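Local coordinates for protein pseudoaglycone deacetylase Dbv21 (PDB 3DFI) that probably removes an acetyl group from a glycopeptide pseudoaglycone during biosynthesis of the antibiotic A40926, as a zinc-binding hydrolase of the PIG-L family, at residues Ser27-Glu32 with Arg216-Gln221; Ala132-Ile137 with Ala172-Ile177; Pro186-Ser191 with Asp245-Asn250. One frame throughout, in Å; residues are numbered along the deposited sequence.

Contact 1 (Ser27-Glu32 with Arg216-Gln221); sequences SLAQAE and RTRKFQ
R218 reaches from helix 213-223 across A29 to the carboxylate of E32, so that one long side chain spans much of the meeting of two helices. At its base, CB of R218 lies 4.3 Å from CB of A29, at the closest approach of the two backbones, where the CA atoms of A29 and R218 are 6.8 Å apart. Alanine suits this position because a methyl group lets the helices come near and leaves room for the arginine chain to pass. CG stands anti to the carbonyl carbon, and CD follows in an extended step. A bend at chi3 of 80° then turns the guanidinium along helix 19-33 toward E32. NE makes its hydrogen bond outside the two segments. At the tip, R218 NH2 comes 4.1 Å from CB of A29. R218 NH2 also gives E32 OE2 a hydrogen bond of 3.2 Å within a salt bridge, with an N-H...O angle of 154°. The carboxylate oxygen lies at the edge of the guanidinium, but the bond reaches that oxygen from above the carboxylate plane, the two flat groups being turned 52° apart. R218 NH1 is 3.6 Å from E32 OE2 and is hydrogen-bonded to the backbone oxygen of Q85, so the arginine joins three helices. The side chains of R218 and A29 both touch L86, the last residue of helix 71-86. On the inner side of helix 19-33, L28 and A31 turn to strand 37-42 of the central sheet, while K219 bridges to E259 on strand 258-266.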
ATOM      1  N   SER A  27      10.420   3.909  -4.240  1.00 47.37           N
ATOM      2  CA  SER A  27      10.391   5.348  -3.897  1.00 47.52           C
ATOM      3  C   SER A  27      10.591   5.533  -2.387  1.00 47.29           C
ATOM      4  O   SER A  27      11.238   6.481  -1.947  1.00 46.72           O
ATOM      5  CB  SER A  27       9.066   5.985  -4.296  1.00 48.02           C
ATOM      6  OG  SER A  27       8.884   5.970  -5.700  1.00 50.31           O
ATOM      7  N   LEU A  28      10.062   4.602  -1.601  1.00 46.85           N
ATOM      8  CA  LEU A  28      10.261   4.652  -0.155  1.00 46.91           C
ATOM      9  C   LEU A  28      11.720   4.405   0.196  1.00 46.23           C
ATOM     10  O   LEU A  28      12.299   5.160   0.994  1.00 46.07           O
ATOM     11  CB  LEU A  28       9.346   3.661   0.575  1.00 46.69           C
ATOM     12  CG  LEU A  28       7.833   3.920   0.483  1.00 47.97           C
ATOM     13  CD1 LEU A  28       7.052   2.850   1.281  1.00 47.84           C
ATOM     14  CD2 LEU A  28       7.463   5.291   0.950  1.00 45.75           C
ATOM     15  N   ALA A  29      12.297   3.354  -0.397  1.00 45.00           N
ATOM     16  CA  ALA A  29      13.722   3.037  -0.267  1.00 44.22           C
ATOM     17  C   ALA A  29      14.583   4.222  -0.687  1.00 44.15           C
ATOM     18  O   ALA A  29      15.570   4.552  -0.013  1.00 44.13           O
ATOM     19  CB  ALA A  29      14.064   1.837  -1.106  1.00 43.88           C
ATOM     20  N   GLN A  30      14.228   4.841  -1.816  1.00 44.20           N
ATOM     21  CA  GLN A  30      14.978   6.002  -2.335  1.00 44.30           C
ATOM     22  C   GLN A  30      14.857   7.208  -1.405  1.00 44.65           C
ATOM     23  O   GLN A  30      15.817   7.987  -1.264  1.00 44.46           O
ATOM     24  CB  GLN A  30      14.498   6.401  -3.733  1.00 44.62           C
ATOM     25  CG  GLN A  30      15.319   7.532  -4.377  1.00 44.62           C
ATOM     26  CD  GLN A  30      16.704   7.070  -4.796  1.00 47.54           C
ATOM     27  OE1 GLN A  30      17.718   7.576  -4.308  1.00 50.18           O
ATOM     28  NE2 GLN A  30      16.755   6.094  -5.694  1.00 45.81           N
ATOM     29  N   ALA A  31      13.682   7.378  -0.793  1.00 44.30           N
ATOM     30  CA  ALA A  31      13.500   8.473   0.175  1.00 44.86           C
ATOM     31  C   ALA A  31      14.419   8.271   1.373  1.00 45.04           C
ATOM     32  O   ALA A  31      15.053   9.209   1.823  1.00 44.47           O
ATOM     33  CB  ALA A  31      12.043   8.591   0.619  1.00 44.27           C
ATOM     34  N   GLU A  32      14.507   7.029   1.857  1.00 46.07           N
ATOM     35  CA  GLU A  32      15.382   6.703   2.982  1.00 47.34           C
ATOM     36  C   GLU A  32      16.877   6.858   2.631  1.00 47.62           C
ATOM     37  O   GLU A  32      17.662   7.401   3.425  1.00 47.42           O
ATOM     38  CB  GLU A  32      15.060   5.305   3.526  1.00 47.40           C
ATOM     39  CG  GLU A  32      15.709   4.989   4.869  1.00 49.56           C
ATOM     40  CD  GLU A  32      16.989   4.153   4.744  1.00 54.89           C
ATOM     41  OE1 GLU A  32      17.443   3.608   5.780  1.00 57.36           O
ATOM     42  OE2 GLU A  32      17.539   4.024   3.624  1.00 55.34           O
ATOM     43  N   ARG A 216      15.622  -0.048  -6.398  1.00 50.18           N
ATOM     44  CA  ARG A 216      14.859  -1.118  -7.060  1.00 50.11           C
ATOM     45  C   ARG A 216      15.238  -2.493  -6.502  1.00 49.88           C
ATOM     46  O   ARG A 216      14.370  -3.333  -6.261  1.00 49.82           O
ATOM     47  CB  ARG A 216      15.073  -1.068  -8.577  1.00 50.13           C
ATOM     48  CG  ARG A 216      14.577  -2.282  -9.358  1.00 50.53           C
ATOM     49  CD  ARG A 216      15.350  -2.389 -10.660  1.00 54.57           C
ATOM     50  NE  ARG A 216      15.247  -3.685 -11.333  1.00 57.31           N
ATOM     51  CZ  ARG A 216      15.808  -4.826 -10.927  1.00 58.95           C
ATOM     52  NH1 ARG A 216      15.643  -5.922 -11.657  1.00 58.38           N
ATOM     53  NH2 ARG A 216      16.509  -4.896  -9.795  1.00 60.27           N
ATOM     54  N   THR A 217      16.536  -2.714  -6.314  1.00 49.81           N
ATOM     55  CA  THR A 217      17.047  -3.943  -5.695  1.00 49.79           C
ATOM     56  C   THR A 217      16.461  -4.110  -4.285  1.00 49.86           C
ATOM     57  O   THR A 217      15.974  -5.195  -3.924  1.00 50.37           O
ATOM     58  CB  THR A 217      18.605  -3.981  -5.737  1.00 49.66           C
ATOM     59  OG1 THR A 217      19.026  -4.129  -7.096  1.00 49.65           O
ATOM     60  CG2 THR A 217      19.183  -5.145  -4.942  1.00 50.74           C
ATOM     61  N   ARG A 218      16.464  -3.034  -3.503  1.00 48.84           N
ATOM     62  CA  ARG A 218      15.876  -3.093  -2.165  1.00 48.62           C
ATOM     63  C   ARG A 218      14.366  -3.359  -2.178  1.00 48.33           C
ATOM     64  O   ARG A 218      13.867  -4.107  -1.333  1.00 47.52           O
ATOM     65  CB  ARG A 218      16.194  -1.842  -1.362  1.00 48.32           C
ATOM     66  CG  ARG A 218      17.676  -1.732  -1.001  1.00 49.41           C
ATOM     67  CD  ARG A 218      17.934  -0.381  -0.363  1.00 50.32           C
ATOM     68  NE  ARG A 218      17.529  -0.396   1.037  1.00 50.31           N
ATOM     69  CZ  ARG A 218      17.292   0.673   1.775  1.00 49.55           C
ATOM     70  NH1 ARG A 218      16.949   0.515   3.038  1.00 50.72           N
ATOM     71  NH2 ARG A 218      17.383   1.889   1.256  1.00 51.16           N
ATOM     72  N   LYS A 219      13.646  -2.764  -3.133  1.00 47.93           N
ATOM     73  CA  LYS A 219      12.206  -3.052  -3.286  1.00 47.63           C
ATOM     74  C   LYS A 219      11.956  -4.566  -3.516  1.00 47.71           C
ATOM     75  O   LYS A 219      11.120  -5.166  -2.843  1.00 48.32           O
ATOM     76  CB  LYS A 219      11.619  -2.262  -4.453  1.00 47.32           C
ATOM     77  CG  LYS A 219      10.137  -2.530  -4.682  1.00 48.35           C
ATOM     78  CD  LYS A 219       9.600  -1.914  -5.986  1.00 47.33           C
ATOM     79  CE  LYS A 219       8.096  -2.148  -6.075  1.00 47.92           C
ATOM     80  NZ  LYS A 219       7.376  -1.260  -7.048  1.00 48.17           N
ATOM     81  N   PHE A 220      12.650  -5.150  -4.494  1.00 47.42           N
ATOM     82  CA  PHE A 220      12.389  -6.523  -4.916  1.00 47.82           C
ATOM     83  C   PHE A 220      12.744  -7.500  -3.778  1.00 48.02           C
ATOM     84  O   PHE A 220      12.021  -8.467  -3.517  1.00 48.21           O
ATOM     85  CB  PHE A 220      13.143  -6.852  -6.219  1.00 48.05           C
ATOM     86  CG  PHE A 220      12.517  -6.265  -7.490  1.00 47.90           C
ATOM     87  CD1 PHE A 220      12.943  -6.705  -8.751  1.00 49.40           C
ATOM     88  CD2 PHE A 220      11.528  -5.301  -7.440  1.00 49.92           C
ATOM     89  CE1 PHE A 220      12.389  -6.179  -9.923  1.00 49.81           C
ATOM     90  CE2 PHE A 220      10.970  -4.751  -8.616  1.00 47.95           C
ATOM     91  CZ  PHE A 220      11.391  -5.185  -9.842  1.00 48.75           C
ATOM     92  N   GLN A 221      13.822  -7.202  -3.063  1.00 48.30           N
ATOM     93  CA  GLN A 221      14.221  -8.004  -1.908  1.00 48.72           C
ATOM     94  C   GLN A 221      13.194  -7.934  -0.781  1.00 49.08           C
ATOM     95  O   GLN A 221      12.829  -8.951  -0.203  1.00 48.85           O
ATOM     96  CB  GLN A 221      15.630  -7.604  -1.432  1.00 48.91           C
ATOM     97  CG  GLN A 221      16.229  -8.535  -0.380  1.00 48.82           C
ATOM     98  CD  GLN A 221      16.571  -9.929  -0.910  1.00 48.89           C
ATOM     99  OE1 GLN A 221      17.028 -10.093  -2.049  1.00 47.53           O
ATOM    100  NE2 GLN A 221      16.373 -10.942  -0.064  1.00 47.38           N
TER

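Contact 2 (Ala132-Ile137 with Ala172-Ile177); sequences AIREDI and ARERGI
NH1 of R134 meets the side chain of E174 where helix 126-144 runs beside the last turn of helix 159-174. The link from R134 NH1 to E174 OE2 is a long salt bridge of 3.6 Å. The strongest polar partner of the guanidinium is on its own helix: E138, one turn on, whose OE2 pairs with NE. R134 owes its reach to an extended chain, its CG anti to the backbone N at chi1 177°. E174 meets it from helix 159-174, and a bend at chi2 of 66° turns the carboxylate back beside NH1, which CB and CG already approach. CB of E174 lies 3.8 Å from R134 NH1, and CG sits at the guanidinium edge in its plane. The side chains cross at about a right angle. Just beyond, the helix stops in a Schellman motif: I177 N bonds to A172 O at 2.9 Å, with a longer, weak bond from G176 N to R173 O. G176 has a positive phi of 55°, a conformation glycine adopts without strain. With E138 and E174 both close to it, the single arginine probably offsets two negative charges at a surface where water can compete, so the pairing across the helices is likely modest in strength.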
ATOM      1  N   ALA A 132     -14.321   5.513  10.868  1.00 51.88           N
ATOM      2  CA  ALA A 132     -13.473   4.859  11.866  1.00 51.91           C
ATOM      3  C   ALA A 132     -12.014   4.834  11.426  1.00 51.88           C
ATOM      4  O   ALA A 132     -11.110   5.103  12.230  1.00 52.68           O
ATOM      5  CB  ALA A 132     -13.959   3.412  12.143  1.00 52.19           C
ATOM      6  N   ILE A 133     -11.785   4.484  10.164  1.00 50.26           N
ATOM      7  CA  ILE A 133     -10.449   4.478   9.616  1.00 50.10           C
ATOM      8  C   ILE A 133      -9.855   5.888   9.617  1.00 49.95           C
ATOM      9  O   ILE A 133      -8.720   6.081  10.038  1.00 50.18           O
ATOM     10  CB  ILE A 133     -10.417   3.900   8.167  1.00 50.03           C
ATOM     11  CG1 ILE A 133     -10.806   2.422   8.154  1.00 48.59           C
ATOM     12  CG2 ILE A 133      -9.035   4.107   7.531  1.00 50.65           C
ATOM     13  CD1 ILE A 133     -10.946   1.870   6.736  1.00 49.14           C
ATOM     14  N   ARG A 134     -10.631   6.868   9.151  1.00 49.88           N
ATOM     15  CA  ARG A 134     -10.205   8.275   9.145  1.00 49.54           C
ATOM     16  C   ARG A 134      -9.686   8.777  10.525  1.00 49.76           C
ATOM     17  O   ARG A 134      -8.655   9.459  10.594  1.00 49.46           O
ATOM     18  CB  ARG A 134     -11.347   9.173   8.643  1.00 48.89           C
ATOM     19  CG  ARG A 134     -11.026  10.672   8.679  1.00 49.60           C
ATOM     20  CD  ARG A 134     -12.272  11.548   8.498  1.00 50.44           C
ATOM     21  NE  ARG A 134     -11.979  12.942   8.804  1.00 53.16           N
ATOM     22  CZ  ARG A 134     -12.776  13.987   8.537  1.00 54.69           C
ATOM     23  NH1 ARG A 134     -12.388  15.204   8.888  1.00 53.23           N
ATOM     24  NH2 ARG A 134     -13.943  13.834   7.911  1.00 53.54           N
ATOM     25  N   GLU A 135     -10.413   8.461  11.600  1.00 49.57           N
ATOM     26  CA  GLU A 135     -10.021   8.863  12.975  1.00 50.31           C
ATOM     27  C   GLU A 135      -8.619   8.350  13.310  1.00 49.94           C
ATOM     28  O   GLU A 135      -7.775   9.090  13.795  1.00 50.22           O
ATOM     29  CB  GLU A 135     -10.963   8.242  13.999  1.00 50.55           C
ATOM     30  CG  GLU A 135     -12.117   9.029  14.445  1.00 54.14           C
ATOM     31  CD  GLU A 135     -12.753   8.396  15.680  1.00 57.25           C
ATOM     32  OE1 GLU A 135     -12.828   9.070  16.744  1.00 59.85           O
ATOM     33  OE2 GLU A 135     -13.154   7.211  15.592  1.00 57.24           O
ATOM     34  N   ASP A 136      -8.397   7.066  13.058  1.00 49.39           N
ATOM     35  CA  ASP A 136      -7.101   6.420  13.271  1.00 49.56           C
ATOM     36  C   ASP A 136      -5.976   6.987  12.401  1.00 49.83           C
ATOM     37  O   ASP A 136      -4.835   7.085  12.859  1.00 49.93           O
ATOM     38  CB  ASP A 136      -7.220   4.908  13.049  1.00 48.95           C
ATOM     39  CG  ASP A 136      -7.963   4.207  14.158  1.00 49.58           C
ATOM     40  OD1 ASP A 136      -8.671   4.860  14.983  1.00 48.55           O
ATOM     41  OD2 ASP A 136      -7.822   2.972  14.231  1.00 48.80           O
ATOM     42  N   ILE A 137      -6.286   7.330  11.151  1.00 49.43           N
ATOM     43  CA  ILE A 137      -5.314   8.001  10.283  1.00 50.02           C
ATOM     44  C   ILE A 137      -4.996   9.424  10.777  1.00 50.35           C
ATOM     45  O   ILE A 137      -3.842   9.834  10.763  1.00 50.53           O
ATOM     46  CB  ILE A 137      -5.760   8.025   8.776  1.00 50.50           C
ATOM     47  CG1 ILE A 137      -5.766   6.601   8.199  1.00 48.84           C
ATOM     48  CG2 ILE A 137      -4.775   8.828   7.913  1.00 50.16           C
ATOM     49  CD1 ILE A 137      -6.502   6.540   6.885  1.00 50.90           C
ATOM     50  N   ALA A 172      -5.909  13.608   5.648  1.00 49.53           N
ATOM     51  CA  ALA A 172      -4.829  14.503   5.188  1.00 50.15           C
ATOM     52  C   ALA A 172      -5.311  15.937   4.898  1.00 50.68           C
ATOM     53  O   ALA A 172      -4.586  16.906   5.129  1.00 50.33           O
ATOM     54  CB  ALA A 172      -4.100  13.909   3.953  1.00 49.67           C
ATOM     55  N   ARG A 173      -6.533  16.064   4.387  1.00 52.29           N
ATOM     56  CA  ARG A 173      -7.145  17.370   4.128  1.00 52.79           C
ATOM     57  C   ARG A 173      -7.483  18.087   5.428  1.00 53.41           C
ATOM     58  O   ARG A 173      -7.314  19.311   5.537  1.00 53.82           O
ATOM     59  CB  ARG A 173      -8.398  17.225   3.248  1.00 52.67           C
ATOM     60  CG  ARG A 173      -9.067  18.554   2.829  1.00 52.66           C
ATOM     61  CD  ARG A 173     -10.369  18.337   2.037  1.00 53.26           C
ATOM     62  NE  ARG A 173     -10.155  17.482   0.856  1.00 52.48           N
ATOM     63  CZ  ARG A 173     -10.796  16.334   0.638  1.00 53.24           C
ATOM     64  NH1 ARG A 173     -11.731  15.922   1.494  1.00 52.27           N
ATOM     65  NH2 ARG A 173     -10.503  15.591  -0.430  1.00 51.10           N
ATOM     66  N   GLU A 174      -7.974  17.334   6.409  1.00 54.54           N
ATOM     67  CA  GLU A 174      -8.300  17.895   7.720  1.00 54.57           C
ATOM     68  C   GLU A 174      -7.028  18.443   8.347  1.00 55.03           C
ATOM     69  O   GLU A 174      -7.036  19.536   8.919  1.00 54.16           O
ATOM     70  CB  GLU A 174      -8.928  16.828   8.639  1.00 54.91           C
ATOM     71  CG  GLU A 174      -9.320  17.316  10.070  1.00 55.74           C
ATOM     72  CD  GLU A 174     -10.445  18.356  10.085  1.00 58.91           C
ATOM     73  OE1 GLU A 174     -10.694  18.955  11.154  1.00 60.07           O
ATOM     74  OE2 GLU A 174     -11.078  18.592   9.033  1.00 62.15           O
ATOM     75  N   ARG A 175      -5.942  17.674   8.231  1.00 54.59           N
ATOM     76  CA  ARG A 175      -4.665  18.040   8.844  1.00 55.18           C
ATOM     77  C   ARG A 175      -3.723  18.877   7.966  1.00 54.52           C
ATOM     78  O   ARG A 175      -2.609  19.191   8.377  1.00 54.75           O
ATOM     79  CB  ARG A 175      -3.999  16.804   9.457  1.00 55.20           C
ATOM     80  CG  ARG A 175      -4.697  16.443  10.793  1.00 59.50           C
ATOM     81  CD  ARG A 175      -3.843  15.662  11.754  1.00 60.55           C
ATOM     82  NE  ARG A 175      -3.169  16.492  12.736  1.00 60.97           N
ATOM     83  CZ  ARG A 175      -3.626  16.703  13.965  1.00 61.53           C
ATOM     84  NH1 ARG A 175      -2.932  17.454  14.802  1.00 62.37           N
ATOM     85  NH2 ARG A 175      -4.776  16.158  14.359  1.00 60.65           N
ATOM     86  N   GLY A 176      -4.197  19.257   6.778  1.00 53.86           N
ATOM     87  CA  GLY A 176      -3.420  20.057   5.821  1.00 52.89           C
ATOM     88  C   GLY A 176      -2.063  19.469   5.436  1.00 52.56           C
ATOM     89  O   GLY A 176      -1.059  20.196   5.355  1.00 51.82           O
ATOM     90  N   ILE A 177      -2.024  18.156   5.188  1.00 51.29           N
ATOM     91  CA  ILE A 177      -0.805  17.521   4.731  1.00 51.43           C
ATOM     92  C   ILE A 177      -0.919  17.217   3.232  1.00 51.76           C
ATOM     93  O   ILE A 177      -1.924  16.634   2.796  1.00 51.52           O
ATOM     94  CB  ILE A 177      -0.526  16.154   5.466  1.00 51.60           C
ATOM     95  CG1 ILE A 177      -0.729  16.226   6.996  1.00 51.42           C
ATOM     96  CG2 ILE A 177       0.823  15.550   5.005  1.00 51.89           C
ATOM     97  CD1 ILE A 177       0.057  17.319   7.763  1.00 50.55           C
TER

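Contact 3 (Pro186-Ser191 with Asp245-Asn250); sequences PYAAYS and DEHARN
H247 sends its imidazole from helix 240-251 against A188 and A189, two small residues in one loosely formed turn of helix. Along 245-250, D245 comes first and lies on another side of the helix from H247. Two residues later H247 makes the contact itself, its CG anti to the backbone N (chi1 -180°), which carries the ring out from the helix toward the turn. ND1 of H247 lies 3.7 Å from CA of A189, while CB of H247 rests 4.0 Å from CB of A189. The backbone N of A189 lies over one face of the ring, and H247 CE1 is 3.8 Å from the carbonyl oxygen of A188. The small alanines leave room for the flat ring to lie close to the backbone. Histidine, for its part, offers polar atoms at two corners. H247 ND1 is hydrogen-bonded at 3.0 Å to a water lying in the plane of the ring, and this water gives a weak bond of 3.3 Å to A189 O. NE2 bonds to OE1 of Q183, so partners at both nitrogens fix the rotation of the imidazole. The receiving turn is closed from within by A189 N bonding to P186 O at 2.7 Å, and it starts after a cis peptide bond before P186. The side chain of A188 is about 13 Å from the bound zinc ion, so the contact stands apart from the metal site itself. P186 and Y187 pack on L233 of helix 227-233. The turn thus follows strand 179-182 and lies against helix 240-251, which leads to the neighbouring strand 258-266.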
ATOM      1  N   PRO A 186       0.654  -5.423  -8.142  1.00 48.21           N
ATOM      2  CA  PRO A 186       0.864  -5.523  -9.588  1.00 48.68           C
ATOM      3  C   PRO A 186      -0.396  -5.259 -10.404  1.00 49.47           C
ATOM      4  O   PRO A 186      -0.357  -5.285 -11.635  1.00 49.24           O
ATOM      5  CB  PRO A 186       1.278  -6.991  -9.770  1.00 48.14           C
ATOM      6  CG  PRO A 186       0.561  -7.726  -8.668  1.00 48.08           C
ATOM      7  CD  PRO A 186       0.486  -6.748  -7.508  1.00 48.14           C
ATOM      8  N   TYR A 187      -1.496  -4.993  -9.715  1.00 49.99           N
ATOM      9  CA  TYR A 187      -2.815  -4.847 -10.345  1.00 51.56           C
ATOM     10  C   TYR A 187      -2.834  -3.976 -11.612  1.00 51.52           C
ATOM     11  O   TYR A 187      -3.417  -4.371 -12.624  1.00 51.57           O
ATOM     12  CB  TYR A 187      -3.857  -4.463  -9.284  1.00 51.99           C
ATOM     13  CG  TYR A 187      -3.613  -5.281  -7.999  1.00 55.12           C
ATOM     14  CD1 TYR A 187      -3.812  -6.689  -7.994  1.00 57.23           C
ATOM     15  CD2 TYR A 187      -3.091  -4.686  -6.836  1.00 54.69           C
ATOM     16  CE1 TYR A 187      -3.548  -7.471  -6.865  1.00 56.53           C
ATOM     17  CE2 TYR A 187      -2.839  -5.467  -5.682  1.00 54.93           C
ATOM     18  CZ  TYR A 187      -3.069  -6.859  -5.714  1.00 56.46           C
ATOM     19  OH  TYR A 187      -2.837  -7.654  -4.609  1.00 56.42           O
ATOM     20  N   ALA A 188      -2.133  -2.843 -11.577  1.00 52.33           N
ATOM     21  CA  ALA A 188      -2.052  -1.928 -12.738  1.00 52.63           C
ATOM     22  C   ALA A 188      -1.264  -2.501 -13.907  1.00 52.86           C
ATOM     23  O   ALA A 188      -1.458  -2.074 -15.038  1.00 52.45           O
ATOM     24  CB  ALA A 188      -1.480  -0.591 -12.337  1.00 52.81           C
ATOM     25  N   ALA A 189      -0.393  -3.481 -13.657  1.00 53.48           N
ATOM     26  CA  ALA A 189       0.326  -4.126 -14.782  1.00 53.67           C
ATOM     27  C   ALA A 189      -0.575  -5.001 -15.637  1.00 54.29           C
ATOM     28  O   ALA A 189      -0.218  -5.341 -16.759  1.00 53.82           O
ATOM     29  CB  ALA A 189       1.547  -4.915 -14.301  1.00 53.09           C
ATOM     30  N   TYR A 190      -1.747  -5.349 -15.118  1.00 55.89           N
ATOM     31  CA  TYR A 190      -2.667  -6.235 -15.828  1.00 57.85           C
ATOM     32  C   TYR A 190      -3.854  -5.499 -16.444  1.00 59.39           C
ATOM     33  O   TYR A 190      -4.263  -5.817 -17.556  1.00 59.79           O
ATOM     34  CB  TYR A 190      -3.156  -7.371 -14.913  1.00 58.24           C
ATOM     35  CG  TYR A 190      -2.052  -8.297 -14.437  1.00 58.21           C
ATOM     36  CD1 TYR A 190      -1.613  -9.375 -15.231  1.00 59.79           C
ATOM     37  CD2 TYR A 190      -1.458  -8.108 -13.200  1.00 58.80           C
ATOM     38  CE1 TYR A 190      -0.583 -10.240 -14.794  1.00 59.55           C
ATOM     39  CE2 TYR A 190      -0.427  -8.961 -12.743  1.00 59.90           C
ATOM     40  CZ  TYR A 190       0.007 -10.017 -13.545  1.00 59.77           C
ATOM     41  OH  TYR A 190       1.021 -10.842 -13.076  1.00 59.02           O
ATOM     42  N   SER A 191      -4.385  -4.500 -15.739  1.00 61.65           N
ATOM     43  CA  SER A 191      -5.691  -3.935 -16.081  1.00 63.92           C
ATOM     44  C   SER A 191      -5.954  -2.540 -15.546  1.00 65.41           C
ATOM     45  O   SER A 191      -5.301  -2.089 -14.589  1.00 65.78           O
ATOM     46  CB  SER A 191      -6.802  -4.867 -15.581  1.00 64.29           C
ATOM     47  OG  SER A 191      -6.756  -6.128 -16.259  1.00 64.62           O
ATOM     48  N   ASP A 245       9.164  -5.004 -13.804  1.00 50.73           N
ATOM     49  CA  ASP A 245      10.220  -4.363 -14.593  1.00 51.76           C
ATOM     50  C   ASP A 245       9.716  -3.912 -15.950  1.00 51.82           C
ATOM     51  O   ASP A 245      10.096  -2.838 -16.444  1.00 51.56           O
ATOM     52  CB  ASP A 245      11.387  -5.341 -14.823  1.00 52.14           C
ATOM     53  CG  ASP A 245      12.405  -5.309 -13.706  1.00 53.56           C
ATOM     54  OD1 ASP A 245      12.433  -4.305 -12.948  1.00 56.61           O
ATOM     55  OD2 ASP A 245      13.179  -6.276 -13.591  1.00 53.56           O
ATOM     56  N   GLU A 246       8.895  -4.766 -16.561  1.00 52.38           N
ATOM     57  CA  GLU A 246       8.282  -4.489 -17.859  1.00 53.56           C
ATOM     58  C   GLU A 246       7.292  -3.332 -17.743  1.00 53.29           C
ATOM     59  O   GLU A 246       7.287  -2.447 -18.601  1.00 53.67           O
ATOM     60  CB  GLU A 246       7.570  -5.726 -18.389  1.00 53.09           C
ATOM     61  CG  GLU A 246       6.678  -5.470 -19.603  1.00 55.52           C
ATOM     62  CD  GLU A 246       5.877  -6.698 -20.010  1.00 55.79           C
ATOM     63  OE1 GLU A 246       5.357  -7.410 -19.114  1.00 58.98           O
ATOM     64  OE2 GLU A 246       5.765  -6.948 -21.227  1.00 59.55           O
ATOM     65  N   HIS A 247       6.460  -3.356 -16.697  1.00 52.94           N
ATOM     66  CA  HIS A 247       5.491  -2.275 -16.445  1.00 53.00           C
ATOM     67  C   HIS A 247       6.197  -0.916 -16.359  1.00 53.18           C
ATOM     68  O   HIS A 247       5.809   0.016 -17.143  1.00 52.93           O
ATOM     69  CB  HIS A 247       4.669  -2.526 -15.162  1.00 52.52           C
ATOM     70  CG  HIS A 247       3.660  -1.445 -14.880  1.00 52.09           C
ATOM     71  ND1 HIS A 247       2.512  -1.284 -15.630  1.00 49.89           N
ATOM     72  CD2 HIS A 247       3.638  -0.465 -13.942  1.00 50.58           C
ATOM     73  CE1 HIS A 247       1.833  -0.246 -15.173  1.00 51.16           C
ATOM     74  NE2 HIS A 247       2.487   0.260 -14.141  1.00 51.47           N
ATOM     75  N   ALA A 248       7.242  -0.835 -15.407  1.00 54.10           N
ATOM     76  CA  ALA A 248       8.078   0.355 -15.248  1.00 54.77           C
ATOM     77  C   ALA A 248       8.686   0.786 -16.579  1.00 55.69           C
ATOM     78  O   ALA A 248       8.685   1.979 -16.930  1.00 55.43           O
ATOM     79  CB  ALA A 248       9.183   0.070 -14.245  1.00 54.92           C
ATOM     80  N   ARG A 249       9.197  -0.203 -17.312  1.00 56.18           N
ATOM     81  CA  ARG A 249       9.810   0.008 -18.619  1.00 57.28           C
ATOM     82  C   ARG A 249       8.835   0.639 -19.618  1.00 57.36           C
ATOM     83  O   ARG A 249       9.216   1.585 -20.321  1.00 57.44           O
ATOM     84  CB  ARG A 249      10.363  -1.323 -19.150  1.00 57.17           C
ATOM     85  CG  ARG A 249      11.037  -1.285 -20.524  1.00 60.11           C
ATOM     86  CD  ARG A 249      10.030  -1.593 -21.653  1.00 62.98           C
ATOM     87  NE  ARG A 249      10.640  -2.431 -22.691  1.00 63.80           N
ATOM     88  CZ  ARG A 249      11.161  -1.968 -23.841  1.00 65.34           C
ATOM     89  NH1 ARG A 249      11.083  -0.647 -24.091  1.00 65.51           N
ATOM     90  NH2 ARG A 249      11.696  -2.827 -24.714  1.00 63.95           N
ATOM     91  N   ASN A 250       7.583   0.103 -19.687  1.00 57.74           N
ATOM     92  CA  ASN A 250       6.559   0.630 -20.598  1.00 58.47           C
ATOM     93  C   ASN A 250       6.326   2.119 -20.387  1.00 59.06           C
ATOM     94  O   ASN A 250       6.124   2.844 -21.354  1.00 59.20           O
ATOM     95  CB  ASN A 250       5.219  -0.109 -20.441  1.00 58.66           C
ATOM     96  CG  ASN A 250       5.234  -1.541 -21.011  1.00 59.23           C
ATOM     97  OD1 ASN A 250       6.085  -1.922 -21.847  1.00 58.21           O
ATOM     98  ND2 ASN A 250       4.262  -2.337 -20.552  1.00 60.28           N
TER
HETATM   99  O   HOH W   1       2.369  -3.466 -17.656  1.00 64.55           O

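Contacts 1 and 3 are neighbours, with centres 17 Å apart, and R216 of helix 213-223 joins them through a salt bridge to D245 of helix 240-251, where F220 also packs. Their segments alternate along the chain: helix 213-223 meets helix 19-33, and helix 240-251 meets the turn after strand 179-182. Contact 2 is nested within the loop closed by contact 1 and ends before contact 3 begins. It lies 26 Å from contact 1 and 30 Å from contact 3, between centres, and on the opposite side of the chain's centre from contact 3. Together the three join helices around one mixed sheet, in a single alpha-beta domain.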